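Local coordinates for protein Exo-poly-alpha-D-galacturonosidase (PDB 3JUR) that probably hydrolyses the alpha-linked galacturonic acid chains of pectin as a family 28 exopolygalacturonase of a hyperthermophile, at residues N237-D242 against T258-V263. Sequence-based numbering, arbitrary orientation.
Sequences NNDGID and TGDDSV
Asp239 and Asp260 run alongside each other with their carboxylates turned to the same side, the two planes 39° apart and Asp239 OD1 only 3.6 Å from Asp260 OD1. Asp239 OD1 also rests against the CB of Asp260, whose CG stands anti to the backbone N (chi1 -151°). A water links Asp261 to Asp239, lying 2.7 Å from Asp239 OD2 and 2.9 Å from Asp261 OD2, with other acceptors near it. A second water joins Asp260 OD2 to the backbone N of Asn237.

This cluster sits on two loops of neighbouring beta-helix coils, tied mainly through their backbones. Ile241 N reaches Ser262 O at 2.9 Å, and Gly240 N meets Asp261 O at 3.3 Å. Farther along, Asn238 O receives two weak bonds, from the N atoms of Gly259 and Asp260.

A second shell fixes the loops and the acids. Asp261 N meets Asp260 OD1 on its anti side at 2.8 Å, holding that carboxylate against the following peptide. Thr258 OG1 donates to Asp260 O from above the carbonyl plane. Salt bridges from Asp261 OD1 to Arg327 and from OD2 to Lys329 fix the rotation of its carboxylate, and Asn238 OD1, bonded to Ser233 OG and Gly235 N, pins the turn that precedes Asp239.

The sequences Asn238-Asp239 and Gly259-Asp260-Asp261, with His296 and the Arg327/Lys329 pair nearby, match the signature of family 28 active sites, where three aspartates serve an inverting hydrolysis. One water held between Asp239 and Asp261, while Asp260 has its own, is consistent with the place proposed for the attacking water in family 28 relatives.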
ATOM      1  N   ASN D 237       0.810 -33.703  22.247  1.00 23.46           N
ATOM      2  CA  ASN D 237       0.245 -32.981  23.386  1.00 23.96           C
ATOM      3  C   ASN D 237       1.321 -32.442  24.335  1.00 24.39           C
ATOM      4  O   ASN D 237       1.087 -32.301  25.537  1.00 24.40           O
ATOM      5  CB  ASN D 237      -0.775 -33.857  24.136  1.00 23.84           C
ATOM      6  CG  ASN D 237      -1.827 -34.444  23.214  1.00 23.49           C
ATOM      7  OD1 ASN D 237      -1.962 -35.667  23.099  1.00 24.02           O
ATOM      8  ND2 ASN D 237      -2.560 -33.573  22.526  1.00 22.54           N
ATOM      9  N   ASN D 238       2.497 -32.144  23.783  1.00 24.82           N
ATOM     10  CA  ASN D 238       3.567 -31.506  24.547  1.00 25.39           C
ATOM     11  C   ASN D 238       3.346 -29.992  24.665  1.00 25.54           C
ATOM     12  O   ASN D 238       4.111 -29.205  24.109  1.00 25.63           O
ATOM     13  CB  ASN D 238       4.947 -31.818  23.942  1.00 25.14           C
ATOM     14  CG  ASN D 238       5.531 -33.145  24.428  1.00 26.26           C
ATOM     15  OD1 ASN D 238       6.652 -33.508  24.064  1.00 25.72           O
ATOM     16  ND2 ASN D 238       4.784 -33.863  25.261  1.00 27.00           N
ATOM     17  N   ASP D 239       2.290 -29.597  25.380  1.00 25.88           N
ATOM     18  CA  ASP D 239       2.043 -28.196  25.701  1.00 25.95           C
ATOM     19  C   ASP D 239       3.159 -27.704  26.619  1.00 26.06           C
ATOM     20  O   ASP D 239       3.630 -28.451  27.483  1.00 26.18           O
ATOM     21  CB  ASP D 239       0.706 -28.024  26.436  1.00 26.46           C
ATOM     22  CG  ASP D 239      -0.511 -28.456  25.612  1.00 27.73           C
ATOM     23  OD1 ASP D 239      -0.365 -29.115  24.564  1.00 29.36           O
ATOM     24  OD2 ASP D 239      -1.638 -28.128  26.041  1.00 27.61           O
ATOM     25  N   GLY D 240       3.564 -26.446  26.460  1.00 25.81           N
ATOM     26  CA  GLY D 240       4.625 -25.868  27.290  1.00 25.27           C
ATOM     27  C   GLY D 240       4.117 -25.530  28.679  1.00 25.19           C
ATOM     28  O   GLY D 240       4.495 -26.166  29.670  1.00 25.23           O
ATOM     29  N   ILE D 241       3.255 -24.522  28.751  1.00 25.09           N
ATOM     30  CA  ILE D 241       2.660 -24.101  30.011  1.00 24.90           C
ATOM     31  C   ILE D 241       1.139 -23.986  29.864  1.00 25.18           C
ATOM     32  O   ILE D 241       0.647 -23.256  28.983  1.00 24.71           O
ATOM     33  CB  ILE D 241       3.252 -22.761  30.524  1.00 24.98           C
ATOM     34  CG1 ILE D 241       4.781 -22.854  30.654  1.00 24.94           C
ATOM     35  CG2 ILE D 241       2.615 -22.382  31.864  1.00 24.69           C
ATOM     36  CD1 ILE D 241       5.468 -21.525  30.908  1.00 25.19           C
ATOM     37  N   ASP D 242       0.425 -24.706  30.740  1.00 24.75           N
ATOM     38  CA  ASP D 242      -1.037 -24.747  30.775  1.00 25.07           C
ATOM     39  C   ASP D 242      -1.624 -24.203  32.079  1.00 25.12           C
ATOM     40  O   ASP D 242      -1.959 -24.986  32.969  1.00 25.64           O
ATOM     41  CB  ASP D 242      -1.534 -26.184  30.622  1.00 25.01           C
ATOM     42  CG  ASP D 242      -1.044 -26.840  29.369  1.00 25.65           C
ATOM     43  OD1 ASP D 242      -1.875 -27.011  28.453  1.00 26.16           O
ATOM     44  OD2 ASP D 242       0.161 -27.188  29.304  1.00 26.75           O
ATOM     45  N   THR D 258       7.704 -26.448  21.378  1.00 24.97           N
ATOM     46  CA  THR D 258       6.648 -27.334  21.890  1.00 25.02           C
ATOM     47  C   THR D 258       5.982 -28.185  20.819  1.00 25.10           C
ATOM     48  O   THR D 258       5.940 -27.804  19.655  1.00 25.36           O
ATOM     49  CB  THR D 258       5.562 -26.552  22.667  1.00 24.83           C
ATOM     50  OG1 THR D 258       4.975 -25.547  21.826  1.00 25.40           O
ATOM     51  CG2 THR D 258       6.152 -25.888  23.890  1.00 24.60           C
ATOM     52  N   GLY D 259       5.462 -29.340  21.229  1.00 25.39           N
ATOM     53  CA  GLY D 259       4.790 -30.271  20.327  1.00 25.45           C
ATOM     54  C   GLY D 259       3.335 -29.916  20.086  1.00 25.84           C
ATOM     55  O   GLY D 259       2.723 -30.397  19.143  1.00 25.89           O
ATOM     56  N   ASP D 260       2.777 -29.072  20.944  1.00 26.06           N
ATOM     57  CA  ASP D 260       1.413 -28.598  20.770  1.00 26.81           C
ATOM     58  C   ASP D 260       1.405 -27.105  21.090  1.00 26.62           C
ATOM     59  O   ASP D 260       2.387 -26.405  20.820  1.00 26.76           O
ATOM     60  CB  ASP D 260       0.467 -29.405  21.672  1.00 27.41           C
ATOM     61  CG  ASP D 260      -0.945 -29.516  21.110  1.00 29.46           C
ATOM     62  OD1 ASP D 260      -1.716 -28.536  21.228  1.00 32.39           O
ATOM     63  OD2 ASP D 260      -1.296 -30.593  20.569  1.00 31.61           O
ATOM     64  N   ASP D 261       0.317 -26.606  21.668  1.00 26.70           N
ATOM     65  CA  ASP D 261       0.232 -25.199  22.065  1.00 26.20           C
ATOM     66  C   ASP D 261       1.351 -24.820  23.045  1.00 26.42           C
ATOM     67  O   ASP D 261       1.678 -25.597  23.950  1.00 26.43           O
ATOM     68  CB  ASP D 261      -1.136 -24.930  22.683  1.00 26.48           C
ATOM     69  CG  ASP D 261      -2.284 -25.188  21.708  1.00 26.94           C
ATOM     70  OD1 ASP D 261      -2.165 -24.790  20.532  1.00 26.82           O
ATOM     71  OD2 ASP D 261      -3.303 -25.786  22.121  1.00 28.09           O
ATOM     72  N   SER D 262       1.943 -23.637  22.874  1.00 25.64           N
ATOM     73  CA  SER D 262       3.082 -23.243  23.711  1.00 25.58           C
ATOM     74  C   SER D 262       2.649 -22.734  25.090  1.00 25.26           C
ATOM     75  O   SER D 262       3.004 -23.321  26.115  1.00 25.51           O
ATOM     76  CB  SER D 262       3.964 -22.219  22.996  1.00 25.68           C
ATOM     77  OG  SER D 262       4.620 -22.803  21.887  1.00 26.19           O
ATOM     78  N   VAL D 263       1.897 -21.638  25.114  1.00 24.72           N
ATOM     79  CA  VAL D 263       1.288 -21.150  26.345  1.00 24.61           C
ATOM     80  C   VAL D 263      -0.227 -21.206  26.139  1.00 24.43           C
ATOM     81  O   VAL D 263      -0.761 -20.527  25.257  1.00 24.12           O
ATOM     82  CB  VAL D 263       1.753 -19.716  26.686  1.00 24.62           C
ATOM     83  CG1 VAL D 263       1.032 -19.182  27.934  1.00 24.86           C
ATOM     84  CG2 VAL D 263       3.257 -19.684  26.877  1.00 25.21           C
TER
HETATM   85  O   HOH W   1       0.100 -32.544  19.904  1.00 28.54           O
HETATM   86  O   HOH W   2      -3.748 -27.498  24.480  1.00 25.95           O